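Local coordinates for protein trehalose monomycolate transport factor A (Mycolicibacterium smegmatis MC2 155, PDB 6T84) that is required for MmpL3-dependent transport of trehalose monomycolate to the cell wall, and for growth and cell elongation, at residues A[14-19]-A[157-162]; A[38-43]-A[139-144]; A[49-54]-A[64-69]; A[72-77]-A[151-156]. All blocks are in the same frame, centred on the assembly; numbering follows the deposited sequence.

The four contacts lie in the probably cytoplasmic part of the N-terminal domain; that domain as a whole is sufficient for function and for binding MmpL3. Contacts 3 and 4 join neighbouring parts of one antiparallel sheet, their centres about 8 Å apart, with a probable hydrogen bond from V73 N to F65 O. Contact 2 adds strand 141-144 beyond contact 4 and packs M41 against F65 and I67 of contact 3. Contact 1 sets two helices beside this sheet, about 11 Å from contact 3 and 12 Å from contact 4, centre to centre. D66 OD1 is shared by R14 NH2 of contact 1 at 2.8 Å and T72 OG1 of contact 4 at 2.7 Å.

Contact 1: residues A[14-19]-A[157-162]; sequences RKSWAK and SNRAQW
W17 in helix 10-21 and R159 in the first turn of helix 159-175 bring their CA atoms to 6.8 Å, setting the N-terminal helix against the start of the C-terminal one. That start is a capping box: N158, the N-cap residue, accepts from Q161 N through OD1, while its own N donates to Q161 OE1. The indoles of W17 and W162 form a T-shaped (edge-to-face) pair, with the six-membered ring of W162 turned edge-on to the five-membered ring of W17 and the planes at 70°. W162 CE3 meets W17 CG at 3.7 Å, and W162 CB makes a CH-pi contact over the six-membered ring of W17. R14 takes one face of the W162 indole; N158 O and R159 CA lie over the other. Bends at chi2 and chi3 bring CD and NE of R14 above the ring, and R14 CZ lies 4.2 Å from its six-membered centroid, a cation-pi contact. The guanidinium stands almost upright on the indole, planes 86° apart, and its NH2 goes on to a salt bridge with D66. R159 passes one guanidinium face over W17 CA; its NH2 bonds to S20, and NH1 makes a weak hydrogen bond of 3.3 Å to S16 OG.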
loop_
_atom_site.group_PDB
_atom_site.type_symbol
_atom_site.label_atom_id
_atom_site.label_comp_id
_atom_site.label_asym_id
_atom_site.label_seq_id
_atom_site.Cartn_x
_atom_site.Cartn_y
_atom_site.Cartn_z
ATOM N N ARG A 14 8.136 -3.058 16.746
ATOM C CA ARG A 14 7.912 -1.964 15.813
ATOM C C ARG A 14 8.745 -0.738 16.204
ATOM O O ARG A 14 9.296 -0.045 15.329
ATOM C CB ARG A 14 6.406 -1.660 15.740
ATOM C CG ARG A 14 6.034 -0.561 14.698
ATOM C CD ARG A 14 6.146 -1.100 13.255
ATOM N NE ARG A 14 5.320 -2.299 13.009
ATOM C CZ ARG A 14 4.005 -2.322 12.722
ATOM N NH1 ARG A 14 3.262 -1.203 12.752
ATOM N NH2 ARG A 14 3.397 -3.491 12.495
ATOM N N LYS A 15 8.863 -0.448 17.502
ATOM C CA LYS A 15 9.737 0.641 17.962
ATOM C C LYS A 15 11.210 0.379 17.624
ATOM O O LYS A 15 11.928 1.304 17.205
ATOM C CB LYS A 15 9.532 0.845 19.488
ATOM C CG LYS A 15 9.850 2.252 19.968
ATOM C CD LYS A 15 9.591 2.391 21.474
ATOM C CE LYS A 15 8.140 2.118 21.860
ATOM N NZ LYS A 15 7.829 2.561 23.263
ATOM N N SER A 16 11.687 -0.863 17.810
ATOM C CA SER A 16 13.062 -1.192 17.442
ATOM C C SER A 16 13.296 -0.989 15.950
ATOM O O SER A 16 14.346 -0.475 15.536
ATOM C CB SER A 16 13.387 -2.647 17.836
ATOM O OG SER A 16 14.706 -3.057 17.416
ATOM N N TRP A 17 12.354 -1.438 15.120
ATOM C CA TRP A 17 12.493 -1.299 13.679
ATOM C C TRP A 17 12.477 0.168 13.273
ATOM O O TRP A 17 13.279 0.576 12.426
ATOM C CB TRP A 17 11.352 -2.075 13.048
ATOM C CG TRP A 17 11.267 -1.996 11.585
ATOM C CD1 TRP A 17 12.033 -2.688 10.670
ATOM C CD2 TRP A 17 10.357 -1.206 10.817
ATOM N NE1 TRP A 17 11.641 -2.380 9.401
ATOM C CE2 TRP A 17 10.607 -1.491 9.455
ATOM C CE3 TRP A 17 9.334 -0.291 11.148
ATOM C CZ2 TRP A 17 9.895 -0.900 8.418
ATOM C CZ3 TRP A 17 8.622 0.294 10.130
ATOM C CH2 TRP A 17 8.908 -0.012 8.767
ATOM N N ALA A 18 11.605 0.969 13.882
ATOM C CA ALA A 18 11.605 2.405 13.621
ATOM C C ALA A 18 12.969 3.000 13.942
ATOM O O ALA A 18 13.534 3.787 13.166
ATOM C CB ALA A 18 10.538 3.088 14.478
ATOM N N LYS A 19 13.544 2.620 15.083
ATOM C CA LYS A 19 14.869 3.138 15.450
ATOM C C LYS A 19 15.928 2.734 14.412
ATOM O O LYS A 19 16.757 3.550 14.024
ATOM C CB LYS A 19 15.264 2.636 16.849
ATOM C CG LYS A 19 16.656 3.051 17.286
ATOM C CD LYS A 19 16.984 2.332 18.609
ATOM C CE LYS A 19 18.300 2.852 19.204
ATOM N NZ LYS A 19 18.623 2.185 20.503
ATOM N N SER A 157 2.596 -9.840 10.369
ATOM C CA SER A 157 3.873 -9.742 9.695
ATOM C C SER A 157 4.945 -9.339 10.706
ATOM O O SER A 157 4.667 -8.707 11.718
ATOM C CB SER A 157 3.784 -8.684 8.587
ATOM O OG SER A 157 2.900 -9.108 7.564
ATOM N N ASN A 158 6.193 -9.669 10.395
ATOM C CA ASN A 158 7.323 -9.456 11.288
ATOM C C ASN A 158 8.277 -8.456 10.679
ATOM O O ASN A 158 8.022 -7.969 9.575
ATOM C CB ASN A 158 8.008 -10.784 11.606
ATOM C CG ASN A 158 8.601 -11.491 10.369
ATOM O OD1 ASN A 158 8.948 -10.872 9.367
ATOM N ND2 ASN A 158 8.699 -12.813 10.444
ATOM N N ARG A 159 9.400 -8.154 11.387
ATOM C CA ARG A 159 10.251 -7.062 10.906
ATOM C C ARG A 159 10.868 -7.315 9.553
ATOM O O ARG A 159 11.012 -6.373 8.771
ATOM C CB ARG A 159 11.302 -6.543 11.911
ATOM C CG ARG A 159 12.523 -7.341 12.073
ATOM C CD ARG A 159 13.488 -6.632 13.017
ATOM N NE ARG A 159 14.189 -5.489 12.419
ATOM C CZ ARG A 159 14.802 -4.517 13.120
ATOM N NH1 ARG A 159 14.778 -4.483 14.478
ATOM N NH2 ARG A 159 15.405 -3.545 12.477
ATOM N N ALA A 160 11.203 -8.563 9.243
ATOM C CA ALA A 160 11.691 -8.854 7.901
ATOM C C ALA A 160 10.600 -8.565 6.870
ATOM O O ALA A 160 10.892 -8.032 5.805
ATOM C CB ALA A 160 12.163 -10.326 7.801
ATOM N N GLN A 161 9.341 -8.862 7.195
ATOM C CA GLN A 161 8.251 -8.549 6.278
ATOM C C GLN A 161 8.004 -7.041 6.186
ATOM O O GLN A 161 7.628 -6.554 5.110
ATOM C CB GLN A 161 6.982 -9.278 6.685
ATOM C CG GLN A 161 7.127 -10.745 6.223
ATOM C CD GLN A 161 6.165 -11.686 6.897
ATOM O OE1 GLN A 161 5.903 -11.567 8.088
ATOM N NE2 GLN A 161 5.645 -12.652 6.137
ATOM N N TRP A 162 8.221 -6.287 7.276
ATOM C CA TRP A 162 8.109 -4.828 7.170
ATOM C C TRP A 162 9.183 -4.285 6.254
ATOM O O TRP A 162 8.893 -3.438 5.396
ATOM C CB TRP A 162 8.197 -4.149 8.554
ATOM C CG TRP A 162 7.214 -4.696 9.561
ATOM C CD1 TRP A 162 6.020 -5.317 9.300
ATOM C CD2 TRP A 162 7.391 -4.721 10.987
ATOM N NE1 TRP A 162 5.439 -5.718 10.490
ATOM C CE2 TRP A 162 6.268 -5.384 11.536
ATOM C CE3 TRP A 162 8.406 -4.259 11.852
ATOM C CZ2 TRP A 162 6.132 -5.621 12.924
ATOM C CZ3 TRP A 162 8.252 -4.450 13.221
ATOM C CH2 TRP A 162 7.122 -5.127 13.748
#

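Contact 2: residues A[38-43]-A[139-144]; sequences RGVMST and AEIMWN
W143, in strand 141-144 of the large antiparallel sheet, between strands 148-153 and 86-90, lays one face of its indole on the backbone of R38, G39 and V40, part of the loop between strands 28-29 and 49-50. From CB the side chain sets out with CG between the backbone N and the carbonyl carbon (chi1 75°), heading for the loop. CG already lies 4.1 Å from G39 CA, and CD2 and CE3 also lie beneath that atom. On the pyrrole side CD1 comes to 3.9 Å from R38 CB, and NE1 lies under R38 C, which is offset toward the rim of the ring. CE2 is 3.5 Å from G39 CA, the atom that sits over the centre of the six-membered ring in a CH-pi contact, only 13° off its normal. Farther out, CZ2 has R38 O at 3.3 Å, in an oblique approach, and CG of M41 at longer range, while CZ3 faces G39 CA and V40 N. The tip, CH2, meets V40 N at 3.7 Å and also touches V40 CG2, the W143 and V40 side chains crossing at about a right angle. Beside it V40 CG1 touches I141 CD1 at 3.8 Å. G39 has positive phi (55°), a backbone shape that suits glycine, and with no side chain its CA can rest directly on the ring. No hydrogen bond passes between the two segments. Van der Waals and CH-pi forces therefore carry the direct contact, while E145 OE2, accepting from both W143 NE1 and R38 N, ties loop to strand and satisfies the indole N-H.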
loop_
_atom_site.group_PDB
_atom_site.type_symbol
_atom_site.label_atom_id
_atom_site.label_comp_id
_atom_site.label_asym_id
_atom_site.label_seq_id
_atom_site.Cartn_x
_atom_site.Cartn_y
_atom_site.Cartn_z
ATOM N N ARG A 38 -9.292 4.097 -0.064
ATOM C CA ARG A 38 -9.498 2.888 -0.863
ATOM C C ARG A 38 -8.703 1.712 -0.287
ATOM O O ARG A 38 -8.279 1.758 0.869
ATOM C CB ARG A 38 -9.140 3.172 -2.330
ATOM C CG ARG A 38 -10.000 4.236 -2.964
ATOM C CD ARG A 38 -9.889 4.150 -4.478
ATOM N NE ARG A 38 -10.574 5.206 -5.176
ATOM C CZ ARG A 38 -11.621 5.006 -5.962
ATOM N NH1 ARG A 38 -12.122 3.788 -6.146
ATOM N NH2 ARG A 38 -12.153 6.020 -6.591
ATOM N N GLY A 39 -8.500 0.647 -1.081
ATOM C CA GLY A 39 -7.805 -0.526 -0.577
ATOM C C GLY A 39 -8.474 -1.028 0.677
ATOM O O GLY A 39 -9.714 -1.085 0.764
ATOM N N VAL A 40 -7.670 -1.335 1.703
ATOM C CA VAL A 40 -8.258 -1.772 2.972
ATOM C C VAL A 40 -8.995 -0.685 3.721
ATOM O O VAL A 40 -9.741 -1.008 4.658
ATOM C CB VAL A 40 -7.259 -2.424 3.951
ATOM C CG1 VAL A 40 -6.669 -3.625 3.344
ATOM C CG2 VAL A 40 -6.167 -1.478 4.332
ATOM N N MET A 41 -8.836 0.579 3.334
ATOM C CA MET A 41 -9.491 1.657 4.072
ATOM C C MET A 41 -10.994 1.712 3.821
ATOM O O MET A 41 -11.721 2.242 4.660
ATOM C CB MET A 41 -8.886 3.013 3.732
ATOM C CG MET A 41 -7.410 3.125 3.811
ATOM S SD MET A 41 -6.736 2.636 5.421
ATOM C CE MET A 41 -4.993 2.684 5.034
ATOM N N SER A 42 -11.480 1.141 2.716
ATOM C CA SER A 42 -12.914 1.238 2.461
ATOM C C SER A 42 -13.728 0.235 3.275
ATOM O O SER A 42 -14.905 0.488 3.552
ATOM C CB SER A 42 -13.210 1.122 0.968
ATOM O OG SER A 42 -12.736 -0.104 0.437
ATOM N N THR A 43 -13.127 -0.888 3.682
ATOM C CA THR A 43 -13.825 -1.921 4.442
ATOM C C THR A 43 -13.618 -1.798 5.955
ATOM O O THR A 43 -13.846 -2.766 6.691
ATOM C CB THR A 43 -13.456 -3.320 3.942
ATOM O OG1 THR A 43 -12.042 -3.532 4.068
ATOM C CG2 THR A 43 -13.862 -3.488 2.481
ATOM N N ALA A 139 2.283 -9.149 0.599
ATOM C CA ALA A 139 1.775 -7.892 0.030
ATOM C C ALA A 139 0.421 -8.182 -0.608
ATOM O O ALA A 139 0.283 -8.365 -1.816
ATOM C CB ALA A 139 2.790 -7.335 -0.959
ATOM N N GLU A 140 -0.603 -8.269 0.243
ATOM C CA GLU A 140 -1.894 -8.816 -0.174
ATOM C C GLU A 140 -2.655 -7.859 -1.073
ATOM O O GLU A 140 -3.276 -8.287 -2.051
ATOM C CB GLU A 140 -2.745 -9.146 1.051
ATOM C CG GLU A 140 -2.120 -10.229 1.960
ATOM C CD GLU A 140 -3.141 -10.930 2.852
ATOM O OE1 GLU A 140 -2.857 -12.067 3.267
ATOM O OE2 GLU A 140 -4.237 -10.355 3.102
ATOM N N ILE A 141 -2.668 -6.580 -0.727
ATOM C CA ILE A 141 -3.383 -5.570 -1.495
ATOM C C ILE A 141 -2.412 -4.406 -1.646
ATOM O O ILE A 141 -1.868 -3.907 -0.657
ATOM C CB ILE A 141 -4.678 -5.108 -0.796
ATOM C CG1 ILE A 141 -5.669 -6.261 -0.547
ATOM C CG2 ILE A 141 -5.362 -4.031 -1.630
ATOM C CD1 ILE A 141 -6.855 -5.846 0.312
ATOM N N MET A 142 -2.172 -3.979 -2.886
ATOM C CA MET A 142 -1.355 -2.808 -3.187
ATOM C C MET A 142 -2.191 -1.890 -4.052
ATOM O O MET A 142 -2.853 -2.350 -4.994
ATOM C CB MET A 142 -0.088 -3.186 -3.996
ATOM C CG MET A 142 0.722 -4.276 -3.315
ATOM S SD MET A 142 2.247 -4.557 -4.214
ATOM C CE MET A 142 1.981 -6.234 -4.703
ATOM N N TRP A 143 -2.145 -0.576 -3.780
ATOM C CA TRP A 143 -2.987 0.325 -4.552
ATOM C C TRP A 143 -2.428 1.719 -4.431
ATOM O O TRP A 143 -1.621 1.996 -3.551
ATOM C CB TRP A 143 -4.462 0.296 -4.126
ATOM C CG TRP A 143 -4.773 1.017 -2.807
ATOM C CD1 TRP A 143 -5.378 2.248 -2.704
ATOM C CD2 TRP A 143 -4.539 0.562 -1.451
ATOM N NE1 TRP A 143 -5.542 2.572 -1.363
ATOM C CE2 TRP A 143 -5.025 1.578 -0.580
ATOM C CE3 TRP A 143 -3.986 -0.613 -0.886
ATOM C CZ2 TRP A 143 -4.979 1.461 0.808
ATOM C CZ3 TRP A 143 -3.906 -0.708 0.480
ATOM C CH2 TRP A 143 -4.429 0.308 1.317
ATOM N N ASN A 144 -2.858 2.592 -5.321
ATOM C CA ASN A 144 -2.548 3.997 -5.142
ATOM C C ASN A 144 -3.805 4.836 -5.033
ATOM O O ASN A 144 -4.905 4.455 -5.455
ATOM C CB ASN A 144 -1.692 4.548 -6.253
ATOM C CG ASN A 144 -2.500 4.726 -7.531
ATOM O OD1 ASN A 144 -2.870 3.729 -8.220
ATOM N ND2 ASN A 144 -2.804 5.991 -7.869
#

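Contact 3: residues A[49-54]-A[64-69]; sequences AKNVVL and IFDIEE
The beta hairpin of strands 52-57 and 60-67 is paired here through V53 and I64, with K50 and D66 as a second antiparallel hydrogen-bonded pair. V53 N bonds to I64 O at 2.7 Å and I64 N returns to V53 O; their side chains lie side by side, pointing the same way. Between the pairs the register slips by one residue, a beta bulge, and at N51 the chain turns a corner, so that residues 49-50 pair with strand 28-29 while 52-57 runs beside 24-26 in the main sheet. V52 CA points its hydrogen at I64 O across 3.3 Å. N51 holds the corner to the hairpin: its ND2 donates to D66 OD2 at 3.2 Å, nearly in its own amide plane, on the anti side of the carboxylate and somewhat out of its plane. A water also donates to D66 OD2 and is weakly bonded to N51 ND2. N51 OD1 is taken by Y25, and D66 OD1 by T72. A49 CB packs on F65 CB at 3.9 Å, the F65 ring meeting W36 with planes nearly parallel. The extended K50 chain brings NZ to E68 OE2 at 2.7 Å from above the carboxylate plane, a salt bridge to a poorly ordered glutamate.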
loop_
_atom_site.group_PDB
_atom_site.type_symbol
_atom_site.label_atom_id
_atom_site.label_comp_id
_atom_site.label_asym_id
_atom_site.label_seq_id
_atom_site.Cartn_x
_atom_site.Cartn_y
_atom_site.Cartn_z
ATOM N N ALA A 49 -5.112 4.437 13.832
ATOM C CA ALA A 49 -3.837 3.835 13.457
ATOM C C ALA A 49 -3.026 3.578 14.724
ATOM O O ALA A 49 -2.909 4.464 15.597
ATOM C CB ALA A 49 -3.102 4.803 12.538
ATOM N N LYS A 50 -2.461 2.380 14.851
ATOM C CA LYS A 50 -1.666 2.038 16.027
ATOM C C LYS A 50 -0.281 1.597 15.614
ATOM O O LYS A 50 -0.056 1.163 14.481
ATOM C CB LYS A 50 -2.329 0.953 16.894
ATOM C CG LYS A 50 -3.585 1.502 17.576
ATOM C CD LYS A 50 -4.081 0.618 18.664
ATOM C CE LYS A 50 -5.299 1.290 19.329
ATOM N NZ LYS A 50 -6.132 0.344 20.107
ATOM N N ASN A 51 0.642 1.608 16.580
ATOM C CA ASN A 51 2.040 1.228 16.320
ATOM C C ASN A 51 2.561 1.928 15.065
ATOM O O ASN A 51 2.984 1.310 14.073
ATOM C CB ASN A 51 2.188 -0.291 16.183
ATOM C CG ASN A 51 2.008 -0.981 17.462
ATOM O OD1 ASN A 51 2.581 -0.578 18.456
ATOM N ND2 ASN A 51 1.237 -2.072 17.463
ATOM N N VAL A 52 2.461 3.247 15.120
ATOM C CA VAL A 52 2.653 4.107 13.958
ATOM C C VAL A 52 4.128 4.458 13.827
ATOM O O VAL A 52 4.783 4.867 14.806
ATOM C CB VAL A 52 1.805 5.374 14.119
ATOM C CG1 VAL A 52 2.005 6.302 12.883
ATOM C CG2 VAL A 52 0.331 5.017 14.302
ATOM N N VAL A 53 4.656 4.370 12.598
ATOM C CA VAL A 53 6.032 4.731 12.326
ATOM C C VAL A 53 5.999 5.760 11.195
ATOM O O VAL A 53 5.340 5.543 10.158
ATOM C CB VAL A 53 6.859 3.483 11.922
ATOM C CG1 VAL A 53 8.300 3.888 11.575
ATOM C CG2 VAL A 53 6.856 2.478 13.078
ATOM N N LEU A 54 6.684 6.877 11.381
ATOM C CA LEU A 54 6.637 8.005 10.461
ATOM C C LEU A 54 8.060 8.269 10.000
ATOM O O LEU A 54 8.937 8.555 10.832
ATOM C CB LEU A 54 6.087 9.259 11.187
ATOM C CG LEU A 54 4.751 9.063 11.951
ATOM C CD1 LEU A 54 4.971 8.594 13.425
ATOM C CD2 LEU A 54 3.894 10.351 11.885
ATOM N N ILE A 64 3.852 3.800 8.406
ATOM C CA ILE A 64 3.605 2.377 8.616
ATOM C C ILE A 64 2.764 2.271 9.870
ATOM O O ILE A 64 3.105 2.878 10.892
ATOM C CB ILE A 64 4.930 1.616 8.781
ATOM C CG1 ILE A 64 5.836 1.897 7.552
ATOM C CG2 ILE A 64 4.636 0.093 8.918
ATOM C CD1 ILE A 64 6.940 2.909 7.806
ATOM N N PHE A 65 1.680 1.505 9.803
ATOM C CA PHE A 65 0.782 1.480 10.963
ATOM C C PHE A 65 -0.083 0.231 10.900
ATOM O O PHE A 65 -0.178 -0.430 9.858
ATOM C CB PHE A 65 -0.098 2.746 11.043
ATOM C CG PHE A 65 -0.823 3.031 9.781
ATOM C CD1 PHE A 65 -2.081 2.458 9.538
ATOM C CD2 PHE A 65 -0.240 3.819 8.794
ATOM C CE1 PHE A 65 -2.746 2.670 8.303
ATOM C CE2 PHE A 65 -0.917 4.068 7.586
ATOM C CZ PHE A 65 -2.174 3.499 7.344
ATOM N N ASP A 66 -0.692 -0.107 12.040
ATOM C CA ASP A 66 -1.612 -1.229 12.119
ATOM C C ASP A 66 -3.038 -0.698 12.206
ATOM O O ASP A 66 -3.299 0.312 12.868
ATOM C CB ASP A 66 -1.337 -2.082 13.367
ATOM C CG ASP A 66 0.060 -2.648 13.391
ATOM O OD1 ASP A 66 0.663 -2.838 12.310
ATOM O OD2 ASP A 66 0.541 -2.957 14.503
ATOM N N ILE A 67 -3.946 -1.387 11.529
ATOM C CA ILE A 67 -5.382 -1.213 11.717
ATOM C C ILE A 67 -5.841 -2.481 12.410
ATOM O O ILE A 67 -5.879 -3.544 11.792
ATOM C CB ILE A 67 -6.101 -1.045 10.366
ATOM C CG1 ILE A 67 -5.402 0.070 9.549
ATOM C CG2 ILE A 67 -7.597 -0.808 10.585
ATOM C CD1 ILE A 67 -6.027 0.313 8.174
ATOM N N GLU A 68 -6.186 -2.388 13.697
ATOM C CA GLU A 68 -6.333 -3.598 14.527
ATOM C C GLU A 68 -7.101 -4.734 13.859
ATOM O O GLU A 68 -8.206 -4.539 13.343
ATOM C CB GLU A 68 -7.020 -3.251 15.838
ATOM C CG GLU A 68 -6.111 -2.615 16.859
ATOM C CD GLU A 68 -6.895 -2.033 18.005
ATOM O OE1 GLU A 68 -7.227 -2.788 18.938
ATOM O OE2 GLU A 68 -7.206 -0.827 17.957
ATOM N N GLU A 69 -6.496 -5.921 13.889
ATOM C CA GLU A 69 -7.081 -7.143 13.338
ATOM C C GLU A 69 -7.511 -6.995 11.876
ATOM O O GLU A 69 -8.425 -7.681 11.412
ATOM C CB GLU A 69 -8.230 -7.644 14.214
ATOM C CG GLU A 69 -7.840 -7.835 15.673
ATOM C CD GLU A 69 -9.018 -8.239 16.541
ATOM O OE1 GLU A 69 -10.163 -8.231 16.033
ATOM O OE2 GLU A 69 -8.798 -8.569 17.729
HETATM O O HOH W 1 -1.254 -2.997 16.612
#

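Contact 4: residues A[72-77]-A[151-156]; sequences TVIALH and VAMPVT
M153 and I74 cross obliquely, CE of M153 lying 3.6 Å from CD1 of I74. M153 CG takes the position between backbone N and carbonyl carbon (chi1 67°), where it rests on T72 CB at 3.8 Å; a bend at chi3 (80°) then places CE beside I74. T72, I74, V151 and M153 share this face of the sheet, and helix 159-175 packs on it, L166 and V169 touching I74. V73 and A152 point to the other face, meeting through CG2 and CB at 4.3 Å, with V40 and F65 nearby. The two strands, 71-77 and 148-153, are antiparallel neighbours within a nine-stranded sheet, their short axes 164° apart. T72 with M153 and I74 with V151 are hydrogen-bonded pairs, each making two N-H to O bonds, among them T72 N to M153 O at 2.8 Å. V73 with A152 is the non-hydrogen-bonded pair between them, flanked by a CA-H contact from V73 CA to V151 O at 3.3 Å. Past M153 the chain leaves the strand through P154, yet V155 still packs against the start of strand 71-77, its CG2 close to T72 N. T72 OG1 lies 3.4 Å from V155 CA. One water donates both to this hydroxyl, hydrogen-bonded to D66, and to V155 O, the latter at 2.9 Å.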
loop_
_atom_site.group_PDB
_atom_site.type_symbol
_atom_site.label_atom_id
_atom_site.label_comp_id
_atom_site.label_asym_id
_atom_site.label_seq_id
_atom_site.Cartn_x
_atom_site.Cartn_y
_atom_site.Cartn_z
ATOM N N THR A 72 -1.500 -4.457 8.496
ATOM C CA THR A 72 -0.432 -3.481 8.645
ATOM C C THR A 72 -0.283 -2.812 7.278
ATOM O O THR A 72 -0.225 -3.503 6.262
ATOM C CB THR A 72 0.878 -4.180 9.037
ATOM O OG1 THR A 72 0.741 -4.746 10.372
ATOM C CG2 THR A 72 2.110 -3.234 9.010
ATOM N N VAL A 73 -0.308 -1.496 7.242
ATOM C CA VAL A 73 -0.275 -0.720 6.004
ATOM C C VAL A 73 1.007 0.088 5.945
ATOM O O VAL A 73 1.423 0.689 6.944
ATOM C CB VAL A 73 -1.502 0.215 5.924
ATOM C CG1 VAL A 73 -1.451 1.035 4.650
ATOM C CG2 VAL A 73 -2.781 -0.633 5.970
ATOM N N ILE A 74 1.593 0.176 4.753
ATOM C CA ILE A 74 2.704 1.078 4.473
ATOM C C ILE A 74 2.233 2.017 3.378
ATOM O O ILE A 74 1.777 1.551 2.320
ATOM C CB ILE A 74 3.938 0.278 4.000
ATOM C CG1 ILE A 74 4.382 -0.703 5.084
ATOM C CG2 ILE A 74 5.081 1.227 3.577
ATOM C CD1 ILE A 74 5.516 -1.690 4.562
ATOM N N ALA A 75 2.265 3.338 3.655
ATOM C CA ALA A 75 1.839 4.360 2.692
ATOM C C ALA A 75 3.033 5.217 2.316
ATOM O O ALA A 75 3.676 5.788 3.201
ATOM C CB ALA A 75 0.770 5.275 3.281
ATOM N N LEU A 76 3.322 5.324 1.014
ATOM C CA LEU A 76 4.464 6.083 0.514
ATOM C C LEU A 76 3.998 7.270 -0.322
ATOM O O LEU A 76 3.162 7.116 -1.215
ATOM C CB LEU A 76 5.356 5.188 -0.337
ATOM C CG LEU A 76 6.566 5.847 -1.039
ATOM C CD1 LEU A 76 7.575 6.364 -0.012
ATOM C CD2 LEU A 76 7.286 4.826 -2.026
ATOM N N HIS A 77 4.514 8.454 -0.018
ATOM C CA HIS A 77 4.067 9.629 -0.759
ATOM C C HIS A 77 4.577 9.653 -2.197
ATOM O O HIS A 77 5.739 9.348 -2.465
ATOM C CB HIS A 77 4.545 10.895 -0.040
ATOM C CG HIS A 77 3.969 12.143 -0.621
ATOM N ND1 HIS A 77 4.697 13.021 -1.412
ATOM C CD2 HIS A 77 2.734 12.689 -0.488
ATOM C CE1 HIS A 77 3.921 14.034 -1.760
ATOM N NE2 HIS A 77 2.727 13.860 -1.213
ATOM N N VAL A 151 0.654 -0.423 0.506
ATOM C CA VAL A 151 0.661 -1.880 0.579
ATOM C C VAL A 151 0.039 -2.295 1.911
ATOM O O VAL A 151 0.412 -1.770 2.968
ATOM C CB VAL A 151 2.097 -2.435 0.460
ATOM C CG1 VAL A 151 2.122 -3.974 0.794
ATOM C CG2 VAL A 151 2.754 -2.061 -0.918
ATOM N N ALA A 152 -0.885 -3.262 1.866
ATOM C CA ALA A 152 -1.477 -3.836 3.059
ATOM C C ALA A 152 -0.991 -5.266 3.201
ATOM O O ALA A 152 -0.977 -6.035 2.218
ATOM C CB ALA A 152 -3.006 -3.791 3.017
ATOM N N MET A 153 -0.554 -5.632 4.399
ATOM C CA MET A 153 -0.122 -6.985 4.722
ATOM C C MET A 153 -0.766 -7.445 6.019
ATOM O O MET A 153 -1.308 -6.636 6.783
ATOM C CB MET A 153 1.416 -7.032 4.846
ATOM C CG MET A 153 2.022 -6.267 6.017
ATOM S SD MET A 153 3.842 -6.226 6.036
ATOM C CE MET A 153 4.102 -4.938 4.857
ATOM N N PRO A 154 -0.694 -8.734 6.336
ATOM C CA PRO A 154 -1.243 -9.198 7.626
ATOM C C PRO A 154 -0.564 -8.511 8.822
ATOM O O PRO A 154 0.626 -8.195 8.794
ATOM C CB PRO A 154 -0.982 -10.709 7.609
ATOM C CG PRO A 154 -0.942 -11.020 6.129
ATOM C CD PRO A 154 -0.227 -9.852 5.487
ATOM N N VAL A 155 -1.341 -8.318 9.901
ATOM C CA VAL A 155 -0.792 -7.684 11.104
ATOM C C VAL A 155 0.201 -8.583 11.785
ATOM O O VAL A 155 1.017 -8.118 12.581
ATOM C CB VAL A 155 -1.896 -7.253 12.091
ATOM C CG1 VAL A 155 -1.297 -6.593 13.322
ATOM C CG2 VAL A 155 -2.786 -6.276 11.466
ATOM N N THR A 156 0.135 -9.863 11.540
ATOM C CA THR A 156 1.109 -10.805 12.072
ATOM C C THR A 156 2.445 -10.741 11.338
ATOM O O THR A 156 3.345 -11.520 11.663
ATOM C CB THR A 156 0.515 -12.218 11.983
ATOM O OG1 THR A 156 -0.084 -12.385 10.685
ATOM C CG2 THR A 156 -0.557 -12.424 13.030
HETATM O O HOH W 2 2.814 -6.243 11.352
#